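Local coordinates for Rho guanyl nucleotide exchange factor (Rom2), putative (Aspergillus fumigatus Af293, PDB 5O51), which probably acts as a guanyl-nucleotide exchange factor for Rho-type GTPases, the piece here being its CNH domain, a seven-bladed beta-propeller, at residues Q214-T217 / S218-F221. Residues are numbered along the deposited sequence; the frame is centred on the assembly and turned at random.
Sequences QADT and SLDF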
loop_
_atom_site.group_PDB
_atom_site.type_symbol
_atom_site.label_atom_id
_atom_site.label_comp_id
_atom_site.label_asym_id
_atom_site.label_seq_id
_atom_site.Cartn_x
_atom_site.Cartn_y
_atom_site.Cartn_z
ATOM N N GLN A 214 17.178 -3.925 -21.366
ATOM C CA GLN A 214 18.584 -3.424 -21.482
ATOM C C GLN A 214 18.994 -2.643 -22.770
ATOM O O GLN A 214 19.900 -1.810 -22.714
ATOM C CB GLN A 214 19.580 -4.578 -21.247
ATOM C CG GLN A 214 19.464 -5.730 -22.263
ATOM C CD GLN A 214 20.801 -6.301 -22.765
ATOM O OE1 GLN A 214 21.049 -6.352 -23.977
ATOM N NE2 GLN A 214 21.657 -6.749 -21.839
ATOM N N ALA A 215 18.358 -2.908 -23.910
ATOM C CA ALA A 215 18.671 -2.193 -25.173
ATOM C C ALA A 215 18.044 -0.784 -25.319
ATOM O O ALA A 215 18.474 0.018 -26.174
ATOM C CB ALA A 215 18.271 -3.033 -26.377
ATOM N N ASP A 216 17.035 -0.482 -24.510
ATOM C CA ASP A 216 16.319 0.785 -24.669
ATOM C C ASP A 216 17.158 1.840 -23.977
ATOM O O ASP A 216 17.341 1.871 -22.769
ATOM C CB ASP A 216 14.913 0.725 -24.107
ATOM C CG ASP A 216 14.108 1.977 -24.401
ATOM O OD1 ASP A 216 14.577 2.883 -25.131
ATOM O OD2 ASP A 216 12.979 2.038 -23.880
ATOM N N THR A 217 17.671 2.702 -24.814
ATOM C CA THR A 217 18.722 3.577 -24.491
ATOM C C THR A 217 18.090 4.783 -23.853
ATOM O O THR A 217 18.768 5.515 -23.159
ATOM C CB THR A 217 19.483 3.922 -25.823
ATOM O OG1 THR A 217 20.880 4.020 -25.565
ATOM C CG2 THR A 217 18.999 5.193 -26.516
ATOM N N SER A 218 16.795 5.015 -24.148
ATOM C CA SER A 218 16.040 6.118 -23.554
ATOM C C SER A 218 15.758 5.839 -22.058
ATOM O O SER A 218 15.292 6.733 -21.372
ATOM C CB SER A 218 14.743 6.426 -24.357
ATOM O OG SER A 218 13.634 5.592 -23.997
ATOM N N LEU A 219 16.040 4.609 -21.593
ATOM C CA LEU A 219 15.957 4.208 -20.177
ATOM C C LEU A 219 17.287 4.151 -19.436
ATOM O O LEU A 219 17.368 3.591 -18.365
ATOM C CB LEU A 219 15.271 2.832 -20.052
ATOM C CG LEU A 219 13.834 2.685 -20.590
ATOM C CD1 LEU A 219 13.401 1.216 -20.561
ATOM C CD2 LEU A 219 12.845 3.553 -19.820
ATOM N N ASP A 220 18.326 4.771 -19.982
ATOM C CA ASP A 220 19.629 4.775 -19.334
ATOM C C ASP A 220 19.701 5.521 -18.011
ATOM O O ASP A 220 20.509 5.175 -17.165
ATOM C CB ASP A 220 20.698 5.358 -20.287
ATOM C CG ASP A 220 21.638 4.301 -20.797
ATOM O OD1 ASP A 220 21.180 3.362 -21.518
ATOM O OD2 ASP A 220 22.824 4.396 -20.424
ATOM N N PHE A 221 18.892 6.565 -17.831
ATOM C CA PHE A 221 18.814 7.283 -16.543
ATOM C C PHE A 221 18.474 6.363 -15.376
ATOM O O PHE A 221 18.991 6.515 -14.248
ATOM C CB PHE A 221 17.879 8.511 -16.626
ATOM C CG PHE A 221 16.404 8.186 -16.775
ATOM C CD1 PHE A 221 15.616 7.888 -15.649
ATOM C CD2 PHE A 221 15.788 8.204 -18.037
ATOM C CE1 PHE A 221 14.271 7.550 -15.787
ATOM C CE2 PHE A 221 14.437 7.871 -18.181
ATOM C CZ PHE A 221 13.664 7.557 -17.057
#
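Asp216 OD1 accepts two bonds from Ser218, one from the hydroxyl and one from the backbone amide, in an Asx-turn that opens a single 3-10 turn. Ser218 OG meets Asp216 OD1 at 3.1 Å, on the syn side of the carboxylate but 34° out of its plane, while Ser218 N stands 3.2 Å from Asp216 OD1 and well above that plane. Both donors come from the same face of the carboxylate. With chi1 at -174°, Asp216 CG is turned away from the backbone N and sits beside the carbonyl carbon, which leaves OD1 within reach of both Ser218 donors. The backbone follows with two i to i+3 bonds: Leu219 N to Asp216 O and Asp220 N to Thr217 O, each 3.3 Å long. This turn joins the loop after strand 208-210 to the short helix 220-224, on the outer part of the CNH propeller between the blade ending at 208-210 and the one beginning at 230-236. The second oxygen, Asp216 OD2, accepts a hydrogen bond from Arg257 N, so the carboxylate ties the turn to the loop before strand 264-265. Phe221, the second residue of the helix, sets its ring edge-to-face with Phe247 and Phe249. On the buried side Leu219 packs its branch point CG and one methyl against the Asp216 carboxylate, with Leu219 CD1 3.4 Å from Asp216 OD2.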